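Fucoxanthin chlorophyll a/c-binding protein Lhcq3 (Chaetoceros gracilis, PDB 6L4U) probably harvests light for photosynthesis in a diatom, holding chlorophylls a and c, fucoxanthin and diadinoxanthin and passing the absorbed energy to a photosystem. Local coordinates at residues 63-66 / 67-71; 96-99 / 100-103; 184-187 / 188-192. All coordinates share one frame; numbering follows the deposited sequence.

Interaction 1 (63-66 / 67-71); sequences RASE and LKHGR. With CLA (chlorophyll a), chain B.
The imidazole of His69 meets Ser65 O at its edge and chlorophyll a of chain B over one face, where vinyl carbon CBB lies closest to His69 CG at 3.3 Å, offset toward the ring's rim. One face of the Arg71 guanidinium is covered by Leu67 CD2. This is the Glu-x-x-His-Gly-Arg pigment-binding sequence of light-harvesting proteins, carried on consecutive turns of helix 56-85. Ser65 O is gripped twice by the same residue: His69 N reaches it at 2.8 Å and His69 ND1 at 2.7 Å, from opposite faces of the carbonyl plane. Since Ser65 O lies almost within the imidazole plane, the ND1 bond fixes the ring's rotation and presents NE2 to the magnesium of a second chlorophyll a. Replacing His69 by an alanine would probably leave that magnesium without this ligand, cost Ser65 O its second donor and open a gap beside the vinyl group. Lys68 runs elsewhere, to Glu130 and a chlorophyll ester, while Arg71 forms a salt bridge with Glu171 of helix 161-190. Glu66 CG stands anti to the backbone N (chi1 -174°), and the extended chain carries Glu66 OE2 to 2.1 Å from the magnesium (MG) of the chain B chlorophyll.

Interaction 2 (96-99 / 100-103); sequences DVSF and ESLS. With CLA (chlorophyll a), chain C.
Ser98 works at both of its oxygens to start the short helix 99-103, and both bonds are weak. As N-cap, its OG accepts from Glu100 N, only two residues on, at 3.2 Å with a bent N-H...O angle of 131°. Its carbonyl, Ser98 O, receives the hydroxyl of Ser101 OG at 3.2 Å. Ser98 OG sits between its own N and carbonyl carbon (chi1 67°), which turns it back over the first turn and sets it against Glu100 CB. Stronger support comes from Ser103 N, which reaches Phe99 O at 3.2 Å along a fairly straight line. On another side of the turn, Val97 CG1 meets Leu102 CD1 at 3.9 Å, the two side chains crossing at about a right angle. Phe99 and Leu102 carry the turn onto chlorophyll a of chain C: Phe99 CD1 approaches the keto oxygen OBD at 3.2 Å, and Leu102 CB lies 3.3 Å from ester oxygen O1D. The ester carbon CGD lies at the edge of the Phe99 ring, in its plane. These residues meet the pigment's oxygens with carbon atoms, which suggests that they position its keto and ester rim by shape; Phe89 N is hydrogen-bonded to the same chlorophyll.

Interaction 3 (184-187 / 188-192); sequences SFIS and AANIP. With KC1 (Chlorophyll c1), chain D.
Ser187 turns OG anti to its backbone N (chi1 179°), and Ile191, one turn on, sends CG2 the same way relative to its own N, which brings both side chains to chlorophyll c1. Ser187 lies near the C-terminal end of helix 161-190, the last long helix of the light-harvesting fold, and Ile191 in the loop that follows, beside the pigment's ester. Ser187 OG comes down on one face of the macrocycle near its rim, 3.2 Å from the methine carbon CHD. Ile191 CG2 packs instead against the methyl ester, with CED at 3.8 Å. The two residues are tied through the backbone, Ile191 N donating to Ser187 O at 3.0 Å, so the last turn that holds the hydroxyl over the ring also fixes the start of the loop beside the ester.

Earlier in the turn Ala188 N bonds to Ser184 O at 2.8 Å. The next stretch is looser: Ala189 N divides itself weakly between Phe185 O and Ile186 O, and Asn190 N makes a long, weak bond to Ile186 O at 3.4 Å. Such fraying is in keeping with a helix running out. The methyl of Ala188 lies against Ser184 O, and Ile186 and Asn190 stand side by side, pointing the same way.

Phe185 points away from chlorophyll c1; its ring packs on Thr77 and Leu81 of helix 56-85 and meets Phe204 edge-to-face. Ser184 OG bonds to Ala181 O, one turn back, and to a fucoxanthin oxygen. That leaves the serine's carbon for the chlorophyll: Ser184 CB rests 3.7 Å from the ring methyl CMC. In the loop beyond the helix, Pro192 O comes within 3.4 Å of the ester methyl CED.

Overall arrangement
The three contacts come one after another along the chain, and each meets chlorophyll, interaction 1 more than one of them. Interaction 1 lies deepest, about 7 Å from the centre of the chain, and its residues provide magnesium ligands; interactions 2 and 3 lie about 25 Å and 18 Å out and pack on the rim or face of their pigments. Interactions 1 and 3, on helices 56-85 and 161-190, have centres 23 Å apart and nearest atoms about 11 Å apart. Interaction 2, in the connection after helix 56-85, has its centre 32 Å from that of interaction 1 and 24 Å from that of interaction 3. None of the three touches another directly.

Interaction 1 (63-66 / 67-71)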
loop_
_atom_site.group_PDB
_atom_site.type_symbol
_atom_site.label_atom_id
_atom_site.label_comp_id
_atom_site.label_asym_id
_atom_site.label_seq_id
_atom_site.Cartn_x
_atom_site.Cartn_y
_atom_site.Cartn_z
ATOM N N ARG X 63 74.046 24.644 23.100
ATOM C CA ARG X 63 75.377 24.812 22.533
ATOM C C ARG X 63 75.330 24.879 21.018
ATOM O O ARG X 63 75.971 25.744 20.413
ATOM C CB ARG X 63 76.283 23.672 22.973
ATOM C CG ARG X 63 76.578 23.646 24.441
ATOM C CD ARG X 63 77.206 22.330 24.798
ATOM N NE ARG X 63 78.433 22.119 24.040
ATOM C CZ ARG X 63 79.081 20.965 23.981
ATOM N NH1 ARG X 63 78.619 19.911 24.639
ATOM N NH2 ARG X 63 80.189 20.864 23.261
ATOM N N ALA X 64 74.588 23.965 20.391
ATOM C CA ALA X 64 74.467 23.955 18.942
ATOM C C ALA X 64 73.720 25.167 18.421
ATOM O O ALA X 64 73.996 25.618 17.305
ATOM C CB ALA X 64 73.763 22.683 18.484
ATOM N N SER X 65 72.789 25.705 19.201
ATOM C CA SER X 65 72.107 26.916 18.780
ATOM C C SER X 65 72.990 28.142 18.926
ATOM O O SER X 65 72.877 29.072 18.125
ATOM C CB SER X 65 70.826 27.110 19.576
ATOM O OG SER X 65 70.291 28.375 19.270
ATOM N N GLU X 66 73.851 28.173 19.947
ATOM C CA GLU X 66 74.832 29.248 20.053
ATOM C C GLU X 66 75.851 29.164 18.931
ATOM O O GLU X 66 76.261 30.189 18.375
ATOM C CB GLU X 66 75.534 29.190 21.407
ATOM C CG GLU X 66 76.475 30.353 21.668
ATOM C CD GLU X 66 77.290 30.169 22.927
ATOM O OE1 GLU X 66 77.746 29.038 23.179
ATOM O OE2 GLU X 66 77.473 31.155 23.666
ATOM N N LEU X 67 76.259 27.946 18.578
ATOM C CA LEU X 67 77.212 27.756 17.494
ATOM C C LEU X 67 76.602 28.124 16.149
ATOM O O LEU X 67 77.286 28.679 15.286
ATOM C CB LEU X 67 77.700 26.312 17.487
ATOM C CG LEU X 67 78.791 25.973 16.481
ATOM C CD1 LEU X 67 80.071 26.676 16.862
ATOM C CD2 LEU X 67 78.995 24.477 16.411
ATOM N N LYS X 68 75.311 27.851 15.959
ATOM C CA LYS X 68 74.690 28.204 14.689
ATOM C C LYS X 68 74.306 29.674 14.638
ATOM O O LYS X 68 74.346 30.278 13.562
ATOM C CB LYS X 68 73.472 27.329 14.420
ATOM C CG LYS X 68 73.086 27.310 12.956
ATOM C CD LYS X 68 71.802 26.578 12.726
ATOM C CE LYS X 68 72.025 25.089 12.730
ATOM N NZ LYS X 68 70.722 24.380 12.643
ATOM N N HIS X 69 73.929 30.265 15.774
ATOM C CA HIS X 69 73.730 31.710 15.816
ATOM C C HIS X 69 75.038 32.446 15.593
ATOM O O HIS X 69 75.043 33.540 15.021
ATOM C CB HIS X 69 73.137 32.139 17.155
ATOM C CG HIS X 69 71.645 32.073 17.220
ATOM N ND1 HIS X 69 70.974 30.962 17.680
ATOM C CD2 HIS X 69 70.696 32.991 16.926
ATOM C CE1 HIS X 69 69.675 31.191 17.646
ATOM N NE2 HIS X 69 69.478 32.414 17.190
ATOM N N GLY X 70 76.148 31.859 16.039
ATOM C CA GLY X 70 77.441 32.484 15.833
ATOM C C GLY X 70 77.867 32.476 14.380
ATOM O O GLY X 70 78.260 33.508 13.835
ATOM N N ARG X 71 77.783 31.310 13.735
ATOM C CA ARG X 71 78.201 31.174 12.344
ATOM C C ARG X 71 77.326 31.987 11.400
ATOM O O ARG X 71 77.821 32.500 10.394
ATOM C CB ARG X 71 78.174 29.708 11.931
ATOM C CG ARG X 71 79.192 28.844 12.628
ATOM C CD ARG X 71 78.891 27.386 12.385
ATOM N NE ARG X 71 79.878 26.520 13.013
ATOM C CZ ARG X 71 79.866 25.197 12.925
ATOM N NH1 ARG X 71 78.915 24.587 12.237
ATOM N NH2 ARG X 71 80.809 24.485 13.525
HETATM MG MG CLA B . 76.322 32.266 25.080
HETATM C CHA CLA B . 77.935 30.517 27.568
HETATM C CHB CLA B . 74.112 29.717 24.841
HETATM C CHC CLA B . 74.544 34.195 23.015
HETATM C CHD CLA B . 78.500 35.153 25.839
HETATM N NA CLA B . 76.027 30.466 26.057
HETATM C C1A CLA B . 76.715 29.889 26.962
HETATM C C2A CLA B . 76.243 28.534 27.394
HETATM C C3A CLA B . 75.101 28.283 26.445
HETATM C C4A CLA B . 75.085 29.585 25.731
HETATM C CMA CLA B . 75.460 27.175 25.467
HETATM C CAA CLA B . 75.569 28.874 28.735
HETATM C CBA CLA B . 74.578 27.893 29.355
HETATM C CGA CLA B . 73.127 28.306 29.178
HETATM O O1A CLA B . 72.241 27.507 29.372
HETATM O O2A CLA B . 72.729 29.614 28.693
HETATM N NB CLA B . 74.581 31.978 24.066
HETATM C C1B CLA B . 73.827 30.891 24.024
HETATM C C2B CLA B . 72.623 30.984 23.165
HETATM C C3B CLA B . 72.762 32.352 22.627
HETATM C C4B CLA B . 74.008 32.854 23.255
HETATM C CMB CLA B . 71.561 29.955 22.908
HETATM C CAB CLA B . 71.897 33.088 21.684
HETATM C CBB CLA B . 71.639 32.615 20.493
HETATM N NC CLA B . 76.473 34.259 24.594
HETATM C C1C CLA B . 75.703 34.822 23.655
HETATM C C2C CLA B . 76.085 36.201 23.266
HETATM C C3C CLA B . 77.255 36.468 24.111
HETATM C C4C CLA B . 77.389 35.213 24.883
HETATM C CMC CLA B . 75.462 37.116 22.257
HETATM C CAC CLA B . 78.095 37.712 24.188
HETATM C CBC CLA B . 77.425 38.561 25.245
HETATM N ND CLA B . 77.772 32.828 26.380
HETATM C C1D CLA B . 78.715 33.891 26.536
HETATM C C2D CLA B . 79.876 33.601 27.397
HETATM C C3D CLA B . 79.525 32.223 27.831
HETATM C C4D CLA B . 78.344 31.876 27.201
HETATM C CMD CLA B . 81.072 34.367 27.882
HETATM C CAD CLA B . 79.960 31.065 28.642
HETATM O OBD CLA B . 81.021 31.019 29.361
HETATM C CBD CLA B . 78.989 29.969 28.470
HETATM C CGD CLA B . 79.681 28.836 27.788
HETATM O O1D CLA B . 79.974 28.896 26.609
HETATM O O2D CLA B . 79.962 27.626 28.527
HETATM C CED CLA B . 80.138 26.417 27.804
HETATM C C1 CLA B . 71.646 29.612 27.765
HETATM C C2 CLA B . 71.566 30.891 26.969
HETATM C C3 CLA B . 70.423 31.276 26.380
HETATM C C4 CLA B . 69.182 30.431 26.479
HETATM C C5 CLA B . 70.408 32.571 25.604
HETATM C C6 CLA B . 69.069 32.894 24.955
HETATM C C7 CLA B . 68.748 34.383 25.007
HETATM C C8 CLA B . 68.242 34.846 26.368
HETATM C C9 CLA B . 67.161 33.924 26.917
HETATM C C10 CLA B . 67.697 36.262 26.235
HETATM C C11 CLA B . 68.800 37.225 25.829
HETATM C C12 CLA B . 68.256 38.595 25.455
HETATM C C13 CLA B . 69.336 39.642 25.690
HETATM C C14 CLA B . 69.165 40.308 27.049
HETATM C C15 CLA B . 69.328 40.670 24.566
HETATM C C16 CLA B . 70.670 41.386 24.501
HETATM C C17 CLA B . 70.983 41.900 23.100
HETATM C C18 CLA B . 72.453 41.676 22.757
HETATM C C19 CLA B . 73.380 42.302 23.791
HETATM C C20 CLA B . 72.789 42.194 21.366
#

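Interaction 2 (96-99 / 100-103)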
loop_
_atom_site.group_PDB
_atom_site.type_symbol
_atom_site.label_atom_id
_atom_site.label_comp_id
_atom_site.label_asym_id
_atom_site.label_seq_id
_atom_site.Cartn_x
_atom_site.Cartn_y
_atom_site.Cartn_z
ATOM N N ASP X 96 67.741 40.906 -15.159
ATOM C CA ASP X 96 67.416 42.317 -15.055
ATOM C C ASP X 96 67.977 42.999 -13.816
ATOM O O ASP X 96 67.822 44.218 -13.684
ATOM C CB ASP X 96 65.893 42.516 -15.083
ATOM C CG ASP X 96 65.282 42.140 -16.415
ATOM O OD1 ASP X 96 65.989 42.224 -17.443
ATOM O OD2 ASP X 96 64.092 41.764 -16.439
ATOM N N VAL X 97 68.615 42.267 -12.908
ATOM C CA VAL X 97 69.168 42.838 -11.686
ATOM C C VAL X 97 70.671 42.613 -11.700
ATOM O O VAL X 97 71.137 41.468 -11.679
ATOM C CB VAL X 97 68.530 42.228 -10.429
ATOM C CG1 VAL X 97 69.255 42.705 -9.179
ATOM C CG2 VAL X 97 67.057 42.578 -10.358
ATOM N N SER X 98 71.426 43.702 -11.751
ATOM C CA SER X 98 72.872 43.645 -11.644
ATOM C C SER X 98 73.292 43.797 -10.190
ATOM O O SER X 98 72.482 44.095 -9.310
ATOM C CB SER X 98 73.524 44.742 -12.481
ATOM O OG SER X 98 73.236 46.022 -11.946
ATOM N N PHE X 99 74.587 43.602 -9.944
ATOM C CA PHE X 99 75.119 43.894 -8.619
ATOM C C PHE X 99 75.361 45.385 -8.434
ATOM O O PHE X 99 75.639 45.830 -7.315
ATOM C CB PHE X 99 76.412 43.124 -8.382
ATOM C CG PHE X 99 76.278 41.634 -8.528
ATOM C CD1 PHE X 99 75.851 40.858 -7.467
ATOM C CD2 PHE X 99 76.606 41.009 -9.720
ATOM C CE1 PHE X 99 75.739 39.486 -7.591
ATOM C CE2 PHE X 99 76.496 39.637 -9.853
ATOM C CZ PHE X 99 76.063 38.876 -8.786
ATOM N N GLU X 100 75.284 46.163 -9.520
ATOM C CA GLU X 100 75.467 47.607 -9.435
ATOM C C GLU X 100 74.334 48.261 -8.655
ATOM O O GLU X 100 74.562 49.202 -7.886
ATOM C CB GLU X 100 75.547 48.204 -10.840
ATOM C CG GLU X 100 76.730 47.737 -11.685
ATOM C CD GLU X 100 78.063 48.281 -11.204
ATOM O OE1 GLU X 100 78.090 49.396 -10.644
ATOM O OE2 GLU X 100 79.089 47.601 -11.410
ATOM N N SER X 101 73.105 47.777 -8.840
ATOM C CA SER X 101 71.960 48.368 -8.163
ATOM C C SER X 101 71.833 47.906 -6.719
ATOM O O SER X 101 71.337 48.666 -5.881
ATOM C CB SER X 101 70.680 48.042 -8.929
ATOM O OG SER X 101 70.586 46.652 -9.181
ATOM N N LEU X 102 72.264 46.683 -6.408
ATOM C CA LEU X 102 72.138 46.183 -5.046
ATOM C C LEU X 102 73.185 46.778 -4.119
ATOM O O LEU X 102 72.908 46.987 -2.933
ATOM C CB LEU X 102 72.241 44.661 -5.033
ATOM C CG LEU X 102 71.222 43.923 -5.892
ATOM C CD1 LEU X 102 71.673 42.504 -6.113
ATOM C CD2 LEU X 102 69.868 43.950 -5.229
ATOM N N SER X 103 74.386 47.052 -4.629
ATOM C CA SER X 103 75.392 47.722 -3.817
ATOM C C SER X 103 75.091 49.202 -3.652
ATOM O O SER X 103 75.612 49.831 -2.727
ATOM C CB SER X 103 76.780 47.533 -4.428
ATOM O OG SER X 103 77.769 48.167 -3.638
HETATM MG MG CLA C . 76.459 38.915 0.710
HETATM C CHA CLA C . 75.945 40.093 -2.481
HETATM C CHB CLA C . 73.133 38.354 0.938
HETATM C CHC CLA C . 77.078 37.212 3.553
HETATM C CHD CLA C . 80.097 39.257 0.142
HETATM N NA CLA C . 74.831 39.131 -0.549
HETATM C C1A CLA C . 74.738 39.664 -1.704
HETATM C C2A CLA C . 73.357 39.748 -2.297
HETATM C C3A CLA C . 72.501 39.263 -1.161
HETATM C C4A CLA C . 73.569 38.897 -0.191
HETATM C CMA CLA C . 71.677 40.421 -0.621
HETATM C CAA CLA C . 72.977 38.528 -3.152
HETATM C CBA CLA C . 73.878 37.858 -4.187
HETATM C CGA CLA C . 74.987 36.966 -3.663
HETATM O O1A CLA C . 75.736 36.433 -4.461
HETATM O O2A CLA C . 75.234 36.704 -2.256
HETATM N NB CLA C . 75.271 37.922 2.033
HETATM C C1B CLA C . 73.943 37.864 2.049
HETATM C C2B CLA C . 73.339 37.188 3.225
HETATM C C3B CLA C . 74.554 36.846 3.999
HETATM C C4B CLA C . 75.671 37.349 3.163
HETATM C CMB CLA C . 71.885 36.949 3.533
HETATM C CAB CLA C . 74.695 36.164 5.304
HETATM C CBB CLA C . 74.041 36.572 6.367
HETATM N NC CLA C . 78.217 38.362 1.625
HETATM C C1C CLA C . 78.242 37.674 2.779
HETATM C C2C CLA C . 79.600 37.371 3.289
HETATM C C3C CLA C . 80.482 37.981 2.279
HETATM C C4C CLA C . 79.523 38.562 1.310
HETATM C CMC CLA C . 79.985 36.629 4.537
HETATM C CAC CLA C . 81.987 38.006 2.239
HETATM C CBC CLA C . 82.385 36.759 1.482
HETATM N ND CLA C . 77.777 39.477 -0.735
HETATM C C1D CLA C . 79.186 39.654 -0.929
HETATM C C2D CLA C . 79.586 40.240 -2.235
HETATM C C3D CLA C . 78.243 40.414 -2.850
HETATM C C4D CLA C . 77.305 39.955 -1.942
HETATM C CMD CLA C . 80.872 40.618 -2.914
HETATM C CAD CLA C . 77.506 40.866 -4.054
HETATM O OBD CLA C . 78.019 41.360 -5.115
HETATM C CBD CLA C . 76.060 40.699 -3.832
HETATM C CGD CLA C . 75.482 42.077 -3.811
HETATM O O1D CLA C . 74.664 42.411 -4.646
HETATM O O2D CLA C . 75.878 43.027 -2.791
HETATM C CED CLA C . 75.056 44.165 -2.554
HETATM C C1 CLA C . 76.593 36.483 -1.881
HETATM C C2 CLA C . 76.788 35.226 -1.072
HETATM C C3 CLA C . 77.988 34.901 -0.563
HETATM C C4 CLA C . 79.193 35.763 -0.794
HETATM C C5 CLA C . 78.156 33.638 0.240
HETATM C C6 CLA C . 77.818 33.810 1.714
HETATM C C7 CLA C . 78.781 33.015 2.587
HETATM C C8 CLA C . 78.768 31.525 2.260
HETATM C C9 CLA C . 77.433 30.896 2.635
HETATM C C10 CLA C . 79.893 30.826 3.012
HETATM C C11 CLA C . 80.980 30.277 2.089
HETATM C C12 CLA C . 81.849 31.359 1.444
HETATM C C13 CLA C . 83.074 31.807 2.255
HETATM C C14 CLA C . 83.622 30.728 3.188
HETATM C C15 CLA C . 82.781 33.092 3.028
HETATM C C16 CLA C . 84.049 33.897 3.287
HETATM C C17 CLA C . 83.962 34.682 4.590
HETATM C C18 CLA C . 85.222 35.508 4.840
HETATM C C19 CLA C . 85.360 36.640 3.828
HETATM C C20 CLA C . 86.473 34.636 4.844
#

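Interaction 3 (184-187 / 188-192)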
loop_
_atom_site.group_PDB
_atom_site.type_symbol
_atom_site.label_atom_id
_atom_site.label_comp_id
_atom_site.label_asym_id
_atom_site.label_seq_id
_atom_site.Cartn_x
_atom_site.Cartn_y
_atom_site.Cartn_z
ATOM N N SER X 184 73.724 45.221 16.479
ATOM C CA SER X 184 74.017 46.648 16.487
ATOM C C SER X 184 73.802 47.269 15.118
ATOM O O SER X 184 73.416 48.438 15.027
ATOM C CB SER X 184 75.451 46.892 16.944
ATOM O OG SER X 184 76.357 46.700 15.875
ATOM N N PHE X 185 74.036 46.507 14.050
ATOM C CA PHE X 185 73.934 47.056 12.701
ATOM C C PHE X 185 72.483 47.283 12.309
ATOM O O PHE X 185 72.167 48.261 11.622
ATOM C CB PHE X 185 74.600 46.124 11.685
ATOM C CG PHE X 185 76.107 46.060 11.778
ATOM C CD1 PHE X 185 76.830 46.922 12.591
ATOM C CD2 PHE X 185 76.798 45.120 11.037
ATOM C CE1 PHE X 185 78.206 46.841 12.661
ATOM C CE2 PHE X 185 78.169 45.041 11.102
ATOM C CZ PHE X 185 78.874 45.897 11.916
ATOM N N ILE X 186 71.593 46.385 12.732
ATOM C CA ILE X 186 70.167 46.557 12.482
ATOM C C ILE X 186 69.611 47.667 13.363
ATOM O O ILE X 186 68.757 48.450 12.927
ATOM C CB ILE X 186 69.444 45.219 12.715
ATOM C CG1 ILE X 186 70.042 44.138 11.820
ATOM C CG2 ILE X 186 67.961 45.332 12.414
ATOM C CD1 ILE X 186 69.657 42.743 12.232
ATOM N N SER X 187 70.102 47.773 14.599
ATOM C CA SER X 187 69.639 48.820 15.503
ATOM C C SER X 187 70.124 50.192 15.056
ATOM O O SER X 187 69.435 51.196 15.260
ATOM C CB SER X 187 70.108 48.524 16.924
ATOM O OG SER X 187 69.688 49.537 17.816
ATOM N N ALA X 188 71.309 50.254 14.447
ATOM C CA ALA X 188 71.793 51.518 13.908
ATOM C C ALA X 188 71.074 51.891 12.622
ATOM O O ALA X 188 70.927 53.080 12.320
ATOM C CB ALA X 188 73.297 51.446 13.662
ATOM N N ALA X 189 70.623 50.898 11.854
ATOM C CA ALA X 189 69.999 51.176 10.566
ATOM C C ALA X 189 68.591 51.733 10.703
ATOM O O ALA X 189 68.087 52.341 9.754
ATOM C CB ALA X 189 69.967 49.910 9.710
ATOM N N ASN X 190 67.946 51.548 11.850
ATOM C CA ASN X 190 66.589 52.034 12.057
ATOM C C ASN X 190 66.473 53.056 13.173
ATOM O O ASN X 190 65.644 53.963 13.082
ATOM C CB ASN X 190 65.645 50.861 12.346
ATOM C CG ASN X 190 65.738 49.771 11.297
ATOM O OD1 ASN X 190 66.215 48.672 11.569
ATOM N ND2 ASN X 190 65.287 50.075 10.087
ATOM N N ILE X 191 67.278 52.943 14.222
ATOM C CA ILE X 191 67.221 53.898 15.325
ATOM C C ILE X 191 68.577 54.590 15.407
ATOM O O ILE X 191 69.521 54.032 15.982
ATOM C CB ILE X 191 66.840 53.225 16.655
ATOM C CG1 ILE X 191 65.486 52.515 16.557
ATOM C CG2 ILE X 191 66.732 54.259 17.754
ATOM C CD1 ILE X 191 65.557 51.012 16.301
ATOM N N PRO X 192 68.720 55.786 14.831
ATOM C CA PRO X 192 70.038 56.437 14.772
ATOM C C PRO X 192 70.494 56.924 16.140
ATOM O O PRO X 192 69.717 57.499 16.904
ATOM C CB PRO X 192 69.811 57.608 13.809
ATOM C CG PRO X 192 68.580 57.233 13.037
ATOM C CD PRO X 192 67.725 56.497 14.014
HETATM N NB KC1 D . 74.975 51.496 22.717
HETATM N ND KC1 D . 71.003 51.248 21.960
HETATM C C1A KC1 D . 71.689 54.038 23.374
HETATM C C1B KC1 D . 75.614 52.388 23.463
HETATM C C1C KC1 D . 74.136 48.866 21.384
HETATM C C1D KC1 D . 70.091 50.324 21.347
HETATM C C2A KC1 D . 71.923 55.387 24.029
HETATM C C2B KC1 D . 76.989 52.019 23.874
HETATM C C2C KC1 D . 73.965 47.511 20.817
HETATM C C2D KC1 D . 68.681 50.766 21.250
HETATM C C3A KC1 D . 73.415 55.345 24.286
HETATM C C3B KC1 D . 77.144 50.694 23.238
HETATM C C3C KC1 D . 72.521 47.440 20.548
HETATM C C3D KC1 D . 68.809 52.104 21.884
HETATM C C4A KC1 D . 73.725 53.990 23.769
HETATM C C4B KC1 D . 75.832 50.485 22.547
HETATM C C4C KC1 D . 72.041 48.772 20.999
HETATM C C4D KC1 D . 70.132 52.283 22.258
HETATM C CAA KC1 D . 71.243 55.540 25.401
HETATM C CAB KC1 D . 78.345 49.816 23.300
HETATM C CAC KC1 D . 71.735 46.294 19.965
HETATM C CAD KC1 D . 68.062 53.310 22.287
HETATM C CBA KC1 D . 71.758 56.691 26.272
HETATM C CBB KC1 D . 78.813 49.111 22.288
HETATM C CBC KC1 D . 71.204 45.522 21.150
HETATM C CBD KC1 D . 68.994 54.268 22.913
HETATM C CED KC1 D . 68.586 56.696 19.963
HETATM C CGA KC1 D . 71.622 58.061 25.635
HETATM C CGD KC1 D . 68.983 55.527 22.107
HETATM C CHA KC1 D . 70.329 53.601 22.889
HETATM C CHB KC1 D . 75.002 53.645 23.880
HETATM C CHC KC1 D . 75.486 49.287 21.771
HETATM C CHD KC1 D . 70.596 49.041 20.867
HETATM C CMA KC1 D . 74.109 56.347 23.373
HETATM C CMB KC1 D . 77.964 52.797 24.712
HETATM C CMC KC1 D . 75.014 46.465 20.575
HETATM C CMD KC1 D . 67.387 50.206 20.723
HETATM N NA KC1 D . 72.721 53.281 23.251
HETATM N NC KC1 D . 73.008 49.586 21.489
HETATM O O1A KC1 D . 72.367 58.968 25.969
HETATM O O1D KC1 D . 69.086 56.606 22.660
HETATM O O2A KC1 D . 70.624 58.331 24.612
HETATM O O2D KC1 D . 68.821 55.483 20.668
HETATM O OBD KC1 D . 66.809 53.490 22.100
HETATM MG MG KC1 D . 73.004 51.522 22.189
#